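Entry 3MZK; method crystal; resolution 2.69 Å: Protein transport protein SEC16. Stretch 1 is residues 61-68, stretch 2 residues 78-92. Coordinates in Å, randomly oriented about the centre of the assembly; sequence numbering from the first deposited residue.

Stretch 1 61-68: DMLKSFPG
Stretch 2, residues 78-92: KDLTKWMETTIKSIS

How do the two backbones lie against each other? Residues 61-65 form a short helix that runs almost exactly antiparallel to the long helix 78-92, at 173° between their N-to-C directions, with the axes 11.4 Å apart at closest approach. The register runs oppositely in the two stretches: Met62 CA lies 7.2 Å from Thr87 CA, Phe66 CA 6.9 Å from Trp83 CA, and Pro67 CA 6.2 Å from Leu80 CA. Phe66 is the first residue to leave helical geometry (phi/psi -50/129), and Pro67 follows at -65/80, still against the long helix; Gly68, at 39/-161, has no contact with it. Between them the stretches bury 376 Å².

What fills the space between the helices? Trp83 does, with 113 Å² covered, the largest share of any residue here. Its CA-to-CB bond points toward stretch 1, and chi1 of 178° (t) with chi2 of 92° lays the indole beneath the turn where the short helix ends. Phe66 and Pro67 cover one face: Phe66 CA and Pro67 CD each sit 3.8 Å from the centroid of the Trp83 five-membered ring, the proline carbon only 16° off the ring normal. The Phe66 ring (chi1 -171°, t; chi2 65°) turns its edge to the face of the Trp83 six-membered ring, with centroids 5.0 Å apart and planes at 75°; Phe66 CD1 reaches Trp83 CH2 at 3.6 Å.

How is the polar edge of the indole satisfied? Trp83 NE1 donates a hydrogen bond to Ser65 OG, at 2.7 Å and an N-H...O angle of 156°. The CA-to-CB bond of Ser65 points toward the long helix, and its p rotamer (58°) places the hydroxyl near the indole plane.

What closes the two ends of the contact? At one end, Pro67 settles over the start of the 79-83 turn: its CG lies 3.9 Å from Asp79 O and 4.0 Å from Leu80 CA. Leu80 (t, p) starts sideways, but its end comes nearer, bringing CD1 to 4.2 Å from Phe66 CE1. At the other, Met62 (t, t, m) lies alongside the indole, with its CG 4.2 Å from Trp83 CZ2, and extends its CE to 4.3 Å from Ile91 CD1. Thr87 (m) adds a methyl, its CG2 4.5 Å from Met62 CG, while its OG1 donates to Trp83 O at 2.8 Å.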

# COMPACT_ATOMS: atom_id res chain seq x y z
N ASP B 61 35.77 -27.31 24.16
CA ASP B 61 35.72 -26.15 25.04
C ASP B 61 34.51 -25.30 24.65
O ASP B 61 34.01 -24.50 25.44
CB ASP B 61 37.01 -25.33 24.94
N MET B 62 34.02 -25.51 23.43
CA MET B 62 32.88 -24.77 22.89
C MET B 62 31.65 -24.89 23.79
O MET B 62 31.19 -23.91 24.36
CB MET B 62 32.55 -25.25 21.48
CG MET B 62 31.74 -24.25 20.65
SD MET B 62 31.14 -24.93 19.09
CE MET B 62 32.67 -25.53 18.37
N LEU B 63 31.12 -26.11 23.91
CA LEU B 63 29.96 -26.35 24.76
C LEU B 63 30.20 -25.97 26.22
O LEU B 63 29.26 -25.57 26.92
CB LEU B 63 29.52 -27.81 24.69
CG LEU B 63 28.95 -28.29 23.36
CD1 LEU B 63 28.75 -29.80 23.39
CD2 LEU B 63 27.64 -27.58 23.04
N LYS B 64 31.43 -26.11 26.69
CA LYS B 64 31.76 -25.85 28.09
C LYS B 64 31.78 -24.37 28.43
O LYS B 64 31.42 -23.97 29.53
CB LYS B 64 33.11 -26.48 28.46
N SER B 65 32.18 -23.55 27.46
CA SER B 65 32.35 -22.12 27.70
C SER B 65 31.08 -21.31 27.43
O SER B 65 30.91 -20.22 27.97
CB SER B 65 33.50 -21.58 26.84
OG SER B 65 33.27 -21.82 25.46
N PHE B 66 30.20 -21.86 26.59
CA PHE B 66 28.95 -21.19 26.23
C PHE B 66 28.21 -20.71 27.48
O PHE B 66 28.01 -21.49 28.42
CB PHE B 66 28.06 -22.13 25.41
CG PHE B 66 26.86 -21.47 24.80
CD1 PHE B 66 27.00 -20.48 23.85
CD2 PHE B 66 25.58 -21.86 25.17
CE1 PHE B 66 25.88 -19.87 23.28
CE2 PHE B 66 24.46 -21.26 24.60
CZ PHE B 66 24.62 -20.27 23.66
N PRO B 67 27.81 -19.43 27.50
CA PRO B 67 27.16 -18.76 28.63
C PRO B 67 25.80 -19.33 28.99
O PRO B 67 24.79 -18.74 28.62
CB PRO B 67 27.01 -17.31 28.14
CG PRO B 67 28.01 -17.16 27.06
CD PRO B 67 28.07 -18.50 26.39
N GLY B 68 25.78 -20.46 29.70
CA GLY B 68 24.55 -21.08 30.16
C GLY B 68 23.42 -21.03 29.16
O GLY B 68 23.65 -20.84 27.96
N LYS B 78 26.43 -9.36 27.84
CA LYS B 78 27.88 -9.21 27.86
C LYS B 78 28.58 -10.51 27.53
O LYS B 78 29.18 -10.66 26.47
CB LYS B 78 28.35 -8.75 29.25
N ASP B 79 28.49 -11.44 28.47
CA ASP B 79 29.15 -12.72 28.38
C ASP B 79 29.02 -13.30 26.97
O ASP B 79 29.97 -13.86 26.43
CB ASP B 79 28.56 -13.69 29.40
CG ASP B 79 28.21 -13.00 30.71
OD1 ASP B 79 28.99 -12.13 31.15
OD2 ASP B 79 27.15 -13.31 31.29
N LEU B 80 27.84 -13.15 26.38
CA LEU B 80 27.57 -13.75 25.08
C LEU B 80 28.36 -13.08 23.96
O LEU B 80 29.05 -13.75 23.20
CB LEU B 80 26.08 -13.73 24.77
CG LEU B 80 25.70 -14.34 23.42
CD1 LEU B 80 26.31 -15.72 23.27
CD2 LEU B 80 24.19 -14.40 23.27
N THR B 81 28.26 -11.76 23.87
CA THR B 81 28.97 -11.02 22.82
C THR B 81 30.47 -11.28 22.88
O THR B 81 31.12 -11.43 21.84
CB THR B 81 28.72 -9.50 22.90
OG1 THR B 81 27.35 -9.24 23.24
CG2 THR B 81 29.03 -8.85 21.56
N LYS B 82 31.01 -11.34 24.09
CA LYS B 82 32.43 -11.62 24.27
C LYS B 82 32.74 -13.08 23.91
O LYS B 82 33.76 -13.36 23.27
CB LYS B 82 32.86 -11.33 25.71
CG LYS B 82 34.36 -11.37 25.93
CD LYS B 82 34.71 -11.44 27.41
CE LYS B 82 34.19 -10.23 28.17
NZ LYS B 82 34.47 -10.33 29.64
N TRP B 83 31.86 -13.99 24.32
CA TRP B 83 32.05 -15.41 24.04
C TRP B 83 32.11 -15.68 22.54
O TRP B 83 32.89 -16.52 22.09
CB TRP B 83 30.94 -16.24 24.69
CG TRP B 83 31.05 -17.70 24.40
CD1 TRP B 83 31.70 -18.64 25.14
CD2 TRP B 83 30.49 -18.40 23.28
NE1 TRP B 83 31.58 -19.87 24.56
CE2 TRP B 83 30.84 -19.75 23.41
CE3 TRP B 83 29.72 -18.00 22.18
CZ2 TRP B 83 30.45 -20.72 22.49
CZ3 TRP B 83 29.34 -18.96 21.26
CH2 TRP B 83 29.70 -20.31 21.42
N MET B 84 31.28 -14.98 21.77
CA MET B 84 31.30 -15.12 20.32
C MET B 84 32.62 -14.63 19.72
O MET B 84 33.19 -15.29 18.86
CB MET B 84 30.12 -14.38 19.67
CG MET B 84 28.76 -14.89 20.12
SD MET B 84 27.49 -14.72 18.86
CE MET B 84 28.13 -15.79 17.57
N GLU B 85 33.09 -13.48 20.18
CA GLU B 85 34.39 -12.98 19.76
C GLU B 85 35.45 -14.06 19.98
O GLU B 85 36.12 -14.50 19.04
CB GLU B 85 34.79 -11.74 20.56
CG GLU B 85 34.08 -10.45 20.19
CD GLU B 85 34.52 -9.29 21.06
OE1 GLU B 85 35.35 -9.51 21.97
OE2 GLU B 85 34.05 -8.15 20.83
N THR B 86 35.58 -14.48 21.23
CA THR B 86 36.57 -15.48 21.61
C THR B 86 36.49 -16.72 20.74
O THR B 86 37.47 -17.10 20.10
CB THR B 86 36.37 -15.92 23.07
OG1 THR B 86 36.37 -14.77 23.92
CG2 THR B 86 37.48 -16.86 23.49
N THR B 87 35.31 -17.33 20.71
CA THR B 87 35.10 -18.56 19.97
C THR B 87 35.47 -18.41 18.50
O THR B 87 36.21 -19.22 17.95
CB THR B 87 33.63 -19.03 20.06
OG1 THR B 87 33.27 -19.18 21.44
CG2 THR B 87 33.45 -20.35 19.35
N ILE B 88 34.95 -17.36 17.87
CA ILE B 88 35.21 -17.08 16.46
C ILE B 88 36.70 -16.91 16.18
O ILE B 88 37.21 -17.39 15.17
CB ILE B 88 34.45 -15.82 15.99
CG1 ILE B 88 32.94 -16.05 16.07
CG2 ILE B 88 34.86 -15.45 14.58
CD1 ILE B 88 32.12 -14.81 15.85
N LYS B 89 37.40 -16.23 17.09
CA LYS B 89 38.84 -16.06 16.95
C LYS B 89 39.53 -17.42 16.99
O LYS B 89 40.19 -17.81 16.02
CB LYS B 89 39.38 -15.16 18.07
N SER B 90 39.38 -18.13 18.10
CA SER B 90 40.02 -19.43 18.28
C SER B 90 39.71 -20.38 17.13
O SER B 90 40.60 -21.08 16.65
CB SER B 90 39.60 -20.05 19.61
OG SER B 90 38.20 -19.97 19.79
N ILE B 91 38.46 -20.41 16.70
CA ILE B 91 38.03 -21.34 15.65
C ILE B 91 38.74 -21.09 14.33
O ILE B 91 39.35 -22.00 13.76
CB ILE B 91 36.51 -21.28 15.42
CG1 ILE B 91 35.78 -21.98 16.56
CG2 ILE B 91 36.15 -21.89 14.07
CD1 ILE B 91 34.29 -22.05 16.38
N SER B 92 38.65 -19.86 13.84
CA SER B 92 39.24 -19.51 12.56
C SER B 92 40.76 -19.59 12.63
O SER B 92 41.42 -20.03 11.68
CB SER B 92 38.81 -18.10 12.15
OG SER B 92 39.11 -17.17 13.17